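Local coordinates for protein protocadherin gamma-B3 (Homo sapiens, PDB 5K8R) that probably mediates calcium-dependent adhesion between cells, is thought to serve specific neuronal connections, and is represented here by its first four extracellular cadherin repeats, at residues I7-D12 with I96-P101; V181-D186 with S193-I198; N359-I364 with P386-T391; D278-D283 with I307-D312; E1-A6 with G18-D23. All blocks are in the same frame, centred on the assembly; numbering follows the deposited sequence.

Contact 1. Residues I7-D12 with I96-P101; sequences IPEELD and INDNPP. With CA (calcium ion), chain D; CA (calcium ion), chain C; CA (calcium ion), chain B.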
# COMPACT_ATOMS: atom_id res chain seq x y z
N ILE A 7 -43.32 40.75 14.47
CA ILE A 7 -42.70 40.80 15.79
C ILE A 7 -41.50 39.87 15.83
O ILE A 7 -41.49 38.84 15.14
CB ILE A 7 -43.71 40.44 16.89
CG1 ILE A 7 -44.33 39.07 16.62
CG2 ILE A 7 -44.79 41.50 17.01
CD1 ILE A 7 -45.25 38.58 17.72
N PRO A 8 -40.46 40.19 16.61
CA PRO A 8 -39.36 39.24 16.78
C PRO A 8 -39.81 38.04 17.60
O PRO A 8 -40.78 38.08 18.35
CB PRO A 8 -38.30 40.06 17.52
CG PRO A 8 -39.08 41.10 18.25
CD PRO A 8 -40.23 41.44 17.34
N GLU A 9 -39.07 36.94 17.43
CA GLU A 9 -39.37 35.72 18.16
C GLU A 9 -38.90 35.83 19.61
O GLU A 9 -38.18 36.76 19.99
CB GLU A 9 -38.70 34.52 17.49
CG GLU A 9 -37.21 34.68 17.29
CD GLU A 9 -36.51 33.39 16.91
OE1 GLU A 9 -37.00 32.31 17.30
OE2 GLU A 9 -35.47 33.45 16.22
N GLU A 10 -39.33 34.87 20.42
CA GLU A 10 -38.87 34.71 21.81
C GLU A 10 -39.23 35.92 22.67
O GLU A 10 -38.50 36.25 23.61
CB GLU A 10 -37.37 34.44 21.87
CG GLU A 10 -36.90 33.26 21.01
CD GLU A 10 -37.29 31.92 21.60
OE1 GLU A 10 -37.79 31.87 22.74
OE2 GLU A 10 -37.07 30.89 20.91
N LEU A 11 -40.34 36.58 22.38
CA LEU A 11 -40.80 37.67 23.22
C LEU A 11 -41.44 37.12 24.49
O LEU A 11 -42.01 36.03 24.50
CB LEU A 11 -41.81 38.55 22.47
CG LEU A 11 -41.28 39.40 21.32
CD1 LEU A 11 -42.41 40.18 20.67
CD2 LEU A 11 -40.19 40.34 21.81
N ASP A 12 -41.34 37.90 25.57
CA ASP A 12 -41.95 37.50 26.83
C ASP A 12 -43.47 37.46 26.70
O ASP A 12 -44.07 38.09 25.82
CB ASP A 12 -41.55 38.46 27.95
CG ASP A 12 -40.09 38.33 28.34
OD1 ASP A 12 -39.48 37.28 28.03
OD2 ASP A 12 -39.55 39.27 28.96
N ILE A 96 -34.12 36.01 15.33
CA ILE A 96 -33.04 36.57 16.13
C ILE A 96 -31.92 35.54 16.21
O ILE A 96 -32.14 34.34 16.05
CB ILE A 96 -33.50 36.99 17.54
CG1 ILE A 96 -33.94 35.76 18.35
CG2 ILE A 96 -34.63 38.00 17.46
CD1 ILE A 96 -34.41 36.09 19.75
N ASN A 97 -30.70 36.03 16.46
CA ASN A 97 -29.53 35.16 16.53
C ASN A 97 -29.39 34.63 17.96
O ASN A 97 -28.53 35.06 18.74
CB ASN A 97 -28.28 35.91 16.08
CG ASN A 97 -27.08 35.00 15.93
OD1 ASN A 97 -27.21 33.84 15.56
ND2 ASN A 97 -25.90 35.52 16.24
N ASP A 98 -30.25 33.68 18.30
CA ASP A 98 -30.24 33.06 19.62
C ASP A 98 -29.75 31.62 19.58
O ASP A 98 -29.93 30.89 20.56
CB ASP A 98 -31.64 33.13 20.24
CG ASP A 98 -32.69 32.46 19.38
OD1 ASP A 98 -32.47 32.33 18.16
OD2 ASP A 98 -33.75 32.08 19.93
N ASN A 99 -29.13 31.20 18.48
CA ASN A 99 -28.60 29.85 18.35
C ASN A 99 -27.17 29.93 17.82
O ASN A 99 -26.92 30.61 16.81
CB ASN A 99 -29.46 29.00 17.41
CG ASN A 99 -30.78 28.59 18.04
OD1 ASN A 99 -31.85 28.99 17.58
ND2 ASN A 99 -30.70 27.79 19.09
N PRO A 100 -26.21 29.27 18.47
CA PRO A 100 -24.84 29.28 17.96
C PRO A 100 -24.67 28.23 16.88
O PRO A 100 -25.46 27.28 16.79
CB PRO A 100 -24.02 28.93 19.21
CG PRO A 100 -24.93 28.03 19.99
CD PRO A 100 -26.33 28.54 19.74
N PRO A 101 -23.65 28.37 16.04
CA PRO A 101 -23.32 27.29 15.10
C PRO A 101 -22.83 26.06 15.85
O PRO A 101 -22.49 26.11 17.03
CB PRO A 101 -22.21 27.89 14.23
CG PRO A 101 -21.62 28.97 15.07
CD PRO A 101 -22.75 29.53 15.88
CA CA D . -33.32 32.26 15.86
CA CA C . -35.45 30.71 18.85
CA CA B . -26.81 31.61 14.66
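Glu9 and Ile96 meet at the calcium site between the first two cadherin repeats, where the end of strand 3-8 faces the INDNPP linker, which carries most of the cadherin DxNDN motif. From CB, the Glu9 side chain runs on extended: CG rests on Ile96 CG1 at 3.6 Å, and CD lies equally far from two calcium ions, with one oxygen turned to each. OE1 binds the ion of chain C at 2.7 Å and also has Arg62 as partner. OE2 turns to the ion of chain D, 2.5 Å away, and with its anti lone pair takes a nearly straight bond (174°) from Ile96 N, 3.0 Å from OE2. Ile96 O closes on the same ion, so one residue both steadies a ligand and supplies one. Its side chain reaches on, CD1 touching Glu10 CG at 4.0 Å. An alanine here would probably leave the Glu9 and Glu10 methylenes without their apolar partner and open a gap beside the ions. Asp95 and Asp131 add ligands to the ion of chain D, Asp61 to that of chain C, and Glu63 to both. Asp98 bridges the pair: OD1 binds the ion of chain D at 2.5 Å, and OD2 that of chain C at 2.4 Å.

Contact 2. Residues V181-D186 with S193-I198; sequences VLTAVD and SCTTQI. With CA (calcium ion), chain B.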
# COMPACT_ATOMS: atom_id res chain seq x y z
N VAL A 181 -7.29 23.66 14.58
CA VAL A 181 -8.47 24.20 15.24
C VAL A 181 -9.27 24.99 14.22
O VAL A 181 -8.72 25.85 13.52
CB VAL A 181 -8.10 25.08 16.45
CG1 VAL A 181 -9.36 25.59 17.13
CG2 VAL A 181 -7.23 24.31 17.43
N LEU A 182 -10.56 24.73 14.14
CA LEU A 182 -11.46 25.38 13.24
C LEU A 182 -12.55 26.07 14.01
O LEU A 182 -13.14 25.51 14.87
CB LEU A 182 -12.07 24.35 12.31
CG LEU A 182 -13.11 24.68 11.27
CD1 LEU A 182 -12.53 25.62 10.26
CD2 LEU A 182 -13.68 23.48 10.60
N THR A 183 -12.82 27.31 13.66
CA THR A 183 -13.83 28.11 14.34
C THR A 183 -14.85 28.62 13.33
O THR A 183 -14.49 29.02 12.22
CB THR A 183 -13.20 29.29 15.09
OG1 THR A 183 -12.20 28.80 15.99
CG2 THR A 183 -14.25 30.06 15.87
N ALA A 184 -16.12 28.58 13.71
CA ALA A 184 -17.22 29.09 12.89
C ALA A 184 -17.94 30.19 13.66
O ALA A 184 -18.40 29.95 14.78
CB ALA A 184 -18.19 27.97 12.50
N VAL A 185 -18.02 31.37 13.06
CA VAL A 185 -18.68 32.53 13.66
C VAL A 185 -19.80 32.97 12.73
O VAL A 185 -19.56 33.24 11.55
CB VAL A 185 -17.70 33.69 13.91
CG1 VAL A 185 -18.35 34.76 14.77
CG2 VAL A 185 -16.42 33.18 14.55
N ASP A 186 -21.02 33.05 13.26
CA ASP A 186 -22.16 33.47 12.45
C ASP A 186 -22.15 34.99 12.27
O ASP A 186 -21.32 35.71 12.84
CB ASP A 186 -23.47 32.97 13.06
CG ASP A 186 -23.65 33.39 14.51
OD1 ASP A 186 -23.11 34.44 14.92
OD2 ASP A 186 -24.35 32.67 15.24
N SER A 193 -20.26 31.67 18.03
CA SER A 193 -19.23 30.88 17.38
C SER A 193 -19.14 29.50 18.03
O SER A 193 -19.72 29.25 19.09
CB SER A 193 -17.86 31.58 17.45
OG SER A 193 -17.44 31.74 18.80
N CYS A 194 -18.41 28.61 17.38
CA CYS A 194 -18.12 27.29 17.93
C CYS A 194 -16.81 26.80 17.33
O CYS A 194 -16.37 27.26 16.27
CB CYS A 194 -19.25 26.29 17.65
SG CYS A 194 -19.42 25.84 15.91
N THR A 195 -16.19 25.84 18.02
CA THR A 195 -14.89 25.33 17.62
C THR A 195 -14.92 23.81 17.50
O THR A 195 -15.66 23.13 18.22
CB THR A 195 -13.79 25.74 18.61
OG1 THR A 195 -14.17 25.34 19.93
CG2 THR A 195 -13.57 27.24 18.58
N THR A 196 -14.11 23.30 16.58
CA THR A 196 -13.89 21.87 16.42
C THR A 196 -12.41 21.64 16.16
O THR A 196 -11.72 22.50 15.62
CB THR A 196 -14.74 21.28 15.28
OG1 THR A 196 -14.51 19.87 15.19
CG2 THR A 196 -14.38 21.94 13.96
N GLN A 197 -11.93 20.47 16.57
CA GLN A 197 -10.53 20.11 16.41
C GLN A 197 -10.37 19.06 15.32
O GLN A 197 -11.17 18.13 15.23
CB GLN A 197 -9.95 19.60 17.73
CG GLN A 197 -9.86 20.66 18.82
CD GLN A 197 -9.29 20.13 20.11
OE1 GLN A 197 -9.18 18.92 20.31
NE2 GLN A 197 -8.91 21.03 21.01
N ILE A 198 -9.35 19.23 14.49
CA ILE A 198 -9.08 18.34 13.37
C ILE A 198 -7.72 17.71 13.60
O ILE A 198 -6.69 18.40 13.57
CB ILE A 198 -9.12 19.08 12.03
CG1 ILE A 198 -10.46 19.79 11.85
CG2 ILE A 198 -8.88 18.11 10.88
CD1 ILE A 198 -10.53 20.67 10.63
CA CA B . -26.81 31.61 14.66
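Leu182 and Thr196 form the first of two antiparallel hydrogen-bonded pairs here: Leu182 N gives to Thr196 O at 2.9 Å, nearly along the C=O axis, and Thr196 N returns a bond to Leu182 O. Ala184 and Cys194 repeat the pattern, with Ala184 N 2.9 Å from Cys194 O; the return bond to Ala184 O is less sure, because that oxygen sits too close to a neighbour. In the non-hydrogen-bonded pair Thr183-Thr195, the CA-H groups point at the carbonyl oxygens of Cys194 and Leu182 respectively. The segments run at 163° to each other as neighbouring strands of a beta hairpin, F and G of the second cadherin repeat, in the sheet completed by strands 107-113 and 138-142. Side-chain packing differs on the two faces. On one, Thr196 CG2 lies beside Leu182 CB at 3.7 Å, while Leu182 CD2 meets Ile198 CD1 and Ala184 CB meets Cys194 SG. Thr196 OG1, anti to its backbone N (chi1 -179°), turns to the carbonyls of Gln105 and Asn106. On the other face, the hydroxyl oxygen Thr183 OG1 lies 3.3 Å from Thr195 CG2, and Val185 CG2 3.6 Å from Ser193 CB. Metal binding comes at the strand end: Asp186 OD2 holds the calcium ion of chain B at 2.7 Å, while Asp186 OD1 accepts from Arg192 N.

Contact 3. Residues N359-I364 with P386-T391; sequences NFPFKI and PEYNVT
Phe362 drives its ring edge at the face of Tyr388, a T-shaped pair with centroids 5.2 Å apart and planes at 85°; Phe362 CE2 comes within 3.8 Å of Tyr388 CG. Pro361 meets the same tyrosine tip to tip, Pro361 CD lying 3.5 Å from Tyr388 CE2 and CG close to its CZ and OH. Phe360 slides past Tyr388 in the opposite direction, CD1 to CD2, and continues to the backbone, where its CZ is 3.1 Å from Asn389 O and Val390 CA sits over one ring face. Val390 CG2, anti to its own carbonyl carbon (chi1 175°), is placed 3.8 Å from Phe362 CD2, so valine and tyrosine both bear on one phenylalanine. In the beta sandwich of the fourth cadherin repeat, strand 362-366, entered from the loop that carries Phe360 and Pro361, edges one sheet, and strand 387-396 lies within the other; Phe362 and Val390 are buried between them, while Phe360, Pro361 and Tyr388 remain partly exposed. Further out, Leu374 touches both Phe362 and Val390, and Thr376 also packs on Phe362. Leu380, a residue of the sodium site, backs both Pro361 and Tyr388. Backbone bonds fix the rows that carry these side chains: Pro361 pairs with Asp377, Tyr388 with Leu410 and Val390 with Ile408. At the outer face of strand 387-396, Asn389 OD1 is hydrogen-bonded to Thr409 OG1.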
# COMPACT_ATOMS: atom_id res chain seq x y z
N ASN A 359 69.21 -46.43 11.41
CA ASN A 359 70.65 -46.35 11.28
C ASN A 359 71.04 -47.26 10.14
O ASN A 359 71.49 -48.35 10.32
CB ASN A 359 71.35 -46.72 12.58
CG ASN A 359 71.12 -45.69 13.68
OD1 ASN A 359 71.64 -44.57 13.64
ND2 ASN A 359 70.36 -46.07 14.68
N PHE A 360 70.83 -46.74 8.95
CA PHE A 360 71.11 -47.40 7.69
C PHE A 360 72.40 -46.88 7.08
O PHE A 360 72.87 -45.79 7.43
CB PHE A 360 69.96 -47.17 6.70
CG PHE A 360 68.61 -47.56 7.24
CD1 PHE A 360 68.27 -48.90 7.39
CD2 PHE A 360 67.69 -46.60 7.59
CE1 PHE A 360 67.04 -49.26 7.88
CE2 PHE A 360 66.45 -46.95 8.08
CZ PHE A 360 66.12 -48.29 8.23
N PRO A 361 73.02 -47.64 6.16
CA PRO A 361 74.18 -47.11 5.44
C PRO A 361 73.79 -46.15 4.33
O PRO A 361 74.40 -46.15 3.25
CB PRO A 361 74.85 -48.38 4.89
CG PRO A 361 73.72 -49.34 4.73
CD PRO A 361 72.78 -49.06 5.87
N PHE A 362 72.76 -45.34 4.57
CA PHE A 362 72.27 -44.38 3.60
C PHE A 362 72.19 -43.00 4.25
O PHE A 362 72.45 -42.84 5.45
CB PHE A 362 70.90 -44.80 3.04
CG PHE A 362 70.87 -46.22 2.53
CD1 PHE A 362 71.58 -46.58 1.40
CD2 PHE A 362 70.12 -47.18 3.18
CE1 PHE A 362 71.55 -47.88 0.93
CE2 PHE A 362 70.08 -48.48 2.71
CZ PHE A 362 70.80 -48.83 1.59
N LYS A 363 71.81 -42.00 3.46
CA LYS A 363 71.83 -40.61 3.89
C LYS A 363 71.02 -39.76 2.92
O LYS A 363 71.19 -39.88 1.70
CB LYS A 363 73.27 -40.10 3.98
CG LYS A 363 73.39 -38.62 4.30
CD LYS A 363 74.83 -38.14 4.14
CE LYS A 363 75.32 -38.33 2.71
NZ LYS A 363 76.70 -37.81 2.52
N ILE A 364 70.15 -38.91 3.44
CA ILE A 364 69.31 -38.06 2.61
C ILE A 364 70.08 -36.80 2.25
O ILE A 364 70.60 -36.10 3.13
CB ILE A 364 67.99 -37.73 3.32
CG1 ILE A 364 67.08 -38.96 3.36
CG2 ILE A 364 67.28 -36.57 2.62
CD1 ILE A 364 65.72 -38.69 3.95
N PRO A 386 70.82 -58.67 3.00
CA PRO A 386 70.34 -58.71 1.61
C PRO A 386 69.38 -57.59 1.24
O PRO A 386 69.23 -57.30 0.05
CB PRO A 386 69.65 -60.08 1.52
CG PRO A 386 69.17 -60.32 2.91
CD PRO A 386 70.19 -59.71 3.83
N GLU A 387 68.72 -56.97 2.21
CA GLU A 387 67.75 -55.92 1.91
C GLU A 387 67.63 -54.99 3.10
O GLU A 387 67.86 -55.39 4.25
CB GLU A 387 66.38 -56.52 1.55
CG GLU A 387 65.80 -57.42 2.62
CD GLU A 387 64.47 -58.02 2.23
OE1 GLU A 387 64.05 -57.84 1.06
OE2 GLU A 387 63.83 -58.67 3.08
N TYR A 388 67.26 -53.74 2.82
CA TYR A 388 67.06 -52.72 3.84
C TYR A 388 65.64 -52.17 3.73
O TYR A 388 65.19 -51.84 2.64
CB TYR A 388 68.07 -51.58 3.70
CG TYR A 388 69.51 -51.98 3.94
CD1 TYR A 388 70.32 -52.38 2.89
CD2 TYR A 388 70.06 -51.93 5.21
CE1 TYR A 388 71.64 -52.74 3.11
CE2 TYR A 388 71.37 -52.28 5.44
CZ TYR A 388 72.16 -52.68 4.38
OH TYR A 388 73.47 -53.04 4.59
N ASN A 389 64.96 -52.08 4.87
CA ASN A 389 63.64 -51.47 4.94
C ASN A 389 63.83 -50.02 5.38
O ASN A 389 63.88 -49.71 6.57
CB ASN A 389 62.72 -52.24 5.89
CG ASN A 389 62.35 -53.61 5.35
OD1 ASN A 389 62.05 -53.76 4.17
ND2 ASN A 389 62.39 -54.61 6.21
N VAL A 390 63.96 -49.13 4.41
CA VAL A 390 64.25 -47.72 4.66
C VAL A 390 62.94 -46.97 4.85
O VAL A 390 62.09 -46.95 3.96
CB VAL A 390 65.07 -47.11 3.52
CG1 VAL A 390 65.26 -45.62 3.73
CG2 VAL A 390 66.42 -47.81 3.41
N THR A 391 62.78 -46.35 6.02
CA THR A 391 61.59 -45.58 6.35
C THR A 391 61.92 -44.09 6.28
O THR A 391 62.80 -43.61 7.00
CB THR A 391 61.07 -45.94 7.75
OG1 THR A 391 60.65 -47.31 7.76
CG2 THR A 391 59.90 -45.05 8.13

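Contact 4. Residues D278-D283 with I307-D312; sequences DFEERD and ISDEND. With CA (calcium ion), chain F; CA (calcium ion), chain G; CA (calcium ion), chain E.
Glu280 OE1 is gripped by two calcium ions that it shares with Asp312 across the contact, that of chain G at 2.4 Å and that of chain F at 2.7 Å. Glu280 OE2 adds a second bond to the ion of chain F, and Asp312 reaches both ions, one with each carboxylate oxygen. Asp309 OD1 and Glu310 O also bind the ion of chain F; Asp278 OD1 and a water bind that of chain G. In this calcium site, at the junction of the third and fourth cadherin repeats, the DFE version of the cadherin DRE motif meets the DENDN linker. Beside the ions the Phe279 ring takes Asp309 CB over one face, a CH-pi contact with Asp309 CB 3.7 Å from the Phe279 centroid, 14° off its normal, while Ile307 O sits at the ring edge, 3.1 Å from Phe279 CD1. An alanine here would probably leave Asp309 CB without the ring it rests on and open a gap beside Ile307. Asp309 OD2 is held by Ser346. Away from the ions, Ile307 N bonds to Asp283 O at 2.7 Å (166°). The loop 278-283 thus lies against the end of strand 298-308, just before strand 284-292 begins, while Ser308 pairs with Val221 of strand 216-222.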
# COMPACT_ATOMS: atom_id res chain seq x y z
N ASP A 278 36.93 -24.73 2.59
CA ASP A 278 38.21 -25.34 2.28
C ASP A 278 39.14 -24.27 1.74
O ASP A 278 38.95 -23.78 0.62
CB ASP A 278 38.05 -26.49 1.28
CG ASP A 278 39.33 -27.30 1.12
OD1 ASP A 278 40.19 -27.24 2.02
OD2 ASP A 278 39.46 -28.00 0.09
N PHE A 279 40.14 -23.89 2.54
CA PHE A 279 41.11 -22.89 2.11
C PHE A 279 41.85 -23.33 0.86
O PHE A 279 42.21 -22.49 0.02
CB PHE A 279 42.09 -22.59 3.24
CG PHE A 279 43.15 -21.58 2.89
CD1 PHE A 279 42.90 -20.22 3.03
CD2 PHE A 279 44.39 -21.98 2.42
CE1 PHE A 279 43.87 -19.29 2.71
CE2 PHE A 279 45.36 -21.05 2.09
CZ PHE A 279 45.10 -19.70 2.24
N GLU A 280 42.09 -24.63 0.71
CA GLU A 280 42.80 -25.13 -0.46
C GLU A 280 42.00 -24.97 -1.74
O GLU A 280 42.59 -24.96 -2.83
CB GLU A 280 43.17 -26.61 -0.27
CG GLU A 280 44.46 -26.84 0.51
CD GLU A 280 44.37 -26.34 1.94
OE1 GLU A 280 43.34 -26.58 2.60
OE2 GLU A 280 45.34 -25.70 2.41
N GLU A 281 40.68 -24.83 -1.64
CA GLU A 281 39.84 -24.65 -2.82
C GLU A 281 39.59 -23.18 -3.13
O GLU A 281 39.74 -22.75 -4.28
CB GLU A 281 38.51 -25.40 -2.64
CG GLU A 281 37.62 -25.37 -3.87
CD GLU A 281 38.23 -26.11 -5.06
OE1 GLU A 281 38.99 -27.07 -4.83
OE2 GLU A 281 37.93 -25.73 -6.21
N ARG A 282 39.21 -22.40 -2.12
CA ARG A 282 38.93 -20.98 -2.31
C ARG A 282 39.13 -20.27 -0.98
O ARG A 282 38.64 -20.74 0.05
CB ARG A 282 37.51 -20.77 -2.85
CG ARG A 282 37.20 -19.35 -3.28
CD ARG A 282 35.88 -19.28 -4.03
NE ARG A 282 35.43 -17.91 -4.25
CZ ARG A 282 34.29 -17.59 -4.84
NH1 ARG A 282 33.47 -18.54 -5.27
NH2 ARG A 282 33.96 -16.31 -5.00
N ASP A 283 39.84 -19.14 -1.01
CA ASP A 283 40.22 -18.43 0.20
C ASP A 283 39.39 -17.19 0.46
O ASP A 283 39.58 -16.54 1.50
CB ASP A 283 41.71 -18.06 0.14
CG ASP A 283 42.08 -17.30 -1.13
OD1 ASP A 283 41.16 -16.85 -1.85
OD2 ASP A 283 43.29 -17.16 -1.39
N ILE A 307 38.88 -16.60 4.13
CA ILE A 307 39.16 -17.87 4.78
C ILE A 307 40.65 -17.94 5.09
O ILE A 307 41.48 -17.68 4.22
CB ILE A 307 38.72 -19.06 3.91
CG1 ILE A 307 37.22 -18.98 3.63
CG2 ILE A 307 39.07 -20.38 4.58
CD1 ILE A 307 36.68 -20.17 2.87
N SER A 308 40.97 -18.29 6.34
CA SER A 308 42.35 -18.42 6.78
C SER A 308 42.78 -19.88 6.75
O SER A 308 41.97 -20.80 6.93
CB SER A 308 42.52 -17.85 8.19
OG SER A 308 41.59 -18.42 9.09
N ASP A 309 44.08 -20.09 6.54
CA ASP A 309 44.61 -21.44 6.35
C ASP A 309 44.75 -22.17 7.68
O ASP A 309 45.18 -21.59 8.68
CB ASP A 309 45.97 -21.37 5.64
CG ASP A 309 46.56 -22.74 5.38
OD1 ASP A 309 45.79 -23.68 5.11
OD2 ASP A 309 47.80 -22.87 5.43
N GLU A 310 44.40 -23.45 7.67
CA GLU A 310 44.58 -24.34 8.80
C GLU A 310 45.41 -25.54 8.36
O GLU A 310 45.38 -25.95 7.20
CB GLU A 310 43.24 -24.82 9.37
CG GLU A 310 42.52 -23.78 10.21
CD GLU A 310 43.10 -23.65 11.61
OE1 GLU A 310 43.26 -24.69 12.28
OE2 GLU A 310 43.40 -22.52 12.03
N ASN A 311 46.16 -26.10 9.31
CA ASN A 311 47.06 -27.23 9.01
C ASN A 311 46.27 -28.54 9.09
O ASN A 311 46.40 -29.33 10.03
CB ASN A 311 48.25 -27.22 9.96
CG ASN A 311 49.33 -28.19 9.54
OD1 ASN A 311 49.44 -28.55 8.37
ND2 ASN A 311 50.15 -28.62 10.50
N ASP A 312 45.44 -28.76 8.07
CA ASP A 312 44.59 -29.94 7.99
C ASP A 312 44.99 -30.86 6.84
O ASP A 312 44.17 -31.67 6.39
CB ASP A 312 43.12 -29.53 7.87
CG ASP A 312 42.82 -28.82 6.56
OD1 ASP A 312 43.73 -28.16 6.01
OD2 ASP A 312 41.67 -28.91 6.09
CA CA F . 44.79 -25.94 4.83
CA CA G . 41.68 -27.67 3.99
CA CA E . 50.39 -29.33 6.24
O HOH W 1 39.24 -28.33 4.05

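Contact 5. Residues E1-A6 with G18-D23; sequences EPIRYA and GNLAKD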
# COMPACT_ATOMS: atom_id res chain seq x y z
N GLU A 1 -58.13 43.71 7.44
CA GLU A 1 -59.06 43.21 6.44
C GLU A 1 -58.36 42.97 5.09
O GLU A 1 -58.85 43.45 4.07
CB GLU A 1 -60.24 44.18 6.27
CG GLU A 1 -61.28 44.08 7.38
CD GLU A 1 -61.20 45.24 8.35
OE1 GLU A 1 -60.44 46.20 8.08
OE2 GLU A 1 -61.90 45.20 9.38
N PRO A 2 -57.18 42.22 5.05
CA PRO A 2 -56.68 41.69 6.32
C PRO A 2 -55.55 42.54 6.88
O PRO A 2 -55.26 43.61 6.35
CB PRO A 2 -56.16 40.30 5.93
CG PRO A 2 -55.63 40.47 4.55
CD PRO A 2 -56.20 41.75 3.97
N ILE A 3 -54.91 42.06 7.95
CA ILE A 3 -53.81 42.78 8.57
C ILE A 3 -52.65 41.84 8.90
O ILE A 3 -52.86 40.68 9.24
CB ILE A 3 -54.26 43.49 9.86
CG1 ILE A 3 -53.09 44.24 10.49
CG2 ILE A 3 -54.86 42.49 10.84
CD1 ILE A 3 -53.50 45.45 11.31
N ARG A 4 -51.43 42.36 8.79
CA ARG A 4 -50.24 41.57 9.08
C ARG A 4 -49.19 42.31 9.92
O ARG A 4 -48.55 43.25 9.45
CB ARG A 4 -49.60 41.07 7.78
CG ARG A 4 -48.25 40.41 7.96
CD ARG A 4 -47.27 40.84 6.88
NE ARG A 4 -46.39 41.91 7.34
CZ ARG A 4 -45.35 42.37 6.65
NH1 ARG A 4 -45.05 41.85 5.47
NH2 ARG A 4 -44.61 43.35 7.14
N TYR A 5 -49.03 41.86 11.16
CA TYR A 5 -48.05 42.43 12.08
C TYR A 5 -46.70 41.76 11.86
O TYR A 5 -46.56 40.83 11.06
CB TYR A 5 -48.52 42.28 13.53
CG TYR A 5 -49.85 42.96 13.81
CD1 TYR A 5 -49.91 44.33 14.04
CD2 TYR A 5 -51.03 42.23 13.86
CE1 TYR A 5 -51.12 44.95 14.30
CE2 TYR A 5 -52.24 42.84 14.12
CZ TYR A 5 -52.28 44.21 14.34
OH TYR A 5 -53.48 44.82 14.60
N ALA A 6 -45.69 42.23 12.58
CA ALA A 6 -44.34 41.67 12.47
C ALA A 6 -43.64 41.85 13.80
O ALA A 6 -43.38 42.99 14.22
CB ALA A 6 -43.55 42.34 11.34
N GLY A 18 -50.19 43.91 18.84
CA GLY A 18 -50.82 45.01 18.14
C GLY A 18 -52.13 45.41 18.79
O GLY A 18 -52.55 44.84 19.80
N ASN A 19 -52.76 46.42 18.20
CA ASN A 19 -54.07 46.91 18.61
C ASN A 19 -55.08 46.43 17.57
O ASN A 19 -55.48 47.18 16.68
CB ASN A 19 -54.07 48.43 18.76
CG ASN A 19 -52.93 48.95 19.62
OD1 ASN A 19 -52.96 48.83 20.85
ND2 ASN A 19 -51.92 49.53 18.98
N LEU A 20 -55.48 45.17 17.69
CA LEU A 20 -56.34 44.56 16.68
C LEU A 20 -57.67 45.30 16.55
O LEU A 20 -58.16 45.51 15.43
CB LEU A 20 -56.59 43.09 17.01
CG LEU A 20 -55.77 42.08 16.21
CD1 LEU A 20 -56.16 40.66 16.58
CD2 LEU A 20 -55.95 42.32 14.72
N ALA A 21 -58.26 45.70 17.67
CA ALA A 21 -59.54 46.41 17.62
C ALA A 21 -59.40 47.74 16.90
O ALA A 21 -60.17 48.06 16.00
CB ALA A 21 -60.08 46.61 19.03
N LYS A 22 -58.40 48.54 17.29
CA LYS A 22 -58.19 49.84 16.65
C LYS A 22 -57.87 49.68 15.17
O LYS A 22 -58.37 50.44 14.33
CB LYS A 22 -57.08 50.60 17.37
CG LYS A 22 -56.65 51.87 16.64
CD LYS A 22 -55.32 52.38 17.16
CE LYS A 22 -54.81 53.54 16.32
NZ LYS A 22 -53.47 54.01 16.76
N ASP A 23 -57.03 48.69 14.84
CA ASP A 23 -56.57 48.55 13.46
C ASP A 23 -57.65 47.99 12.53
O ASP A 23 -57.55 48.19 11.32
CB ASP A 23 -55.33 47.65 13.42
CG ASP A 23 -54.15 48.26 14.15
OD1 ASP A 23 -54.11 49.50 14.28
OD2 ASP A 23 -53.26 47.50 14.58
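Tyr5 and Gly18 come near each other with their CA atoms 7.1 Å apart; strand 3-8 and strand 16-19 belong to the two packed sheets of the first cadherin repeat, and the short helix 20-23 follows the latter. Strand 3-8 is bonded to strand 85-94, through Ile3 with Thr90 and Tyr5 with Leu92, and its side chains reach over to 18-23, meeting both side chains and the Gly18 backbone. The Tyr5 ring leaves no room for a CB at Gly18: Gly18 CA lies 3.9 Å from Tyr5 CE1, and a side chain would run into that ring carbon. Leu20 CD2 sits at the ring edge, 3.8 Å from Tyr5 CE2, and also touches Ile3 CG2 at 4.0 Å. Ile3, with CG1 anti to its backbone N (chi1 180°), sends CD1 across Asp23 at about a right angle, 3.6 Å from Asp23 CB, while its CG1 lies over a face of the Tyr5 ring. At the ring tip, Tyr5 OH donates to the anti lone pair of Asp23 OD2 at 2.7 Å, with ring and carboxylate planes 37° apart.

Overall arrangement
Contacts 1 and 4 are surface contacts at repeat junctions, built on acidic side chains and calcium; each places a linker against its repeat, and they lie about 97 Å apart between centres. Contacts 2, 3 and 5 are partly buried within repeats: contact 2 is a backbone ladder in one sheet, contact 3 an aromatic cluster between sheets, and contact 5 mixes apolar packing with one tyrosine-carboxylate bond. Contacts 1 and 5 share strand 3-8, at its two ends. Contacts 1 and 2 belong to successive repeats but touch, sharing the calcium ion of chain B, with Asn97 ND2 probably bonded to Asp186 OD1. Contact 3 lies near the far end, about 154 Å from contact 5 between centres.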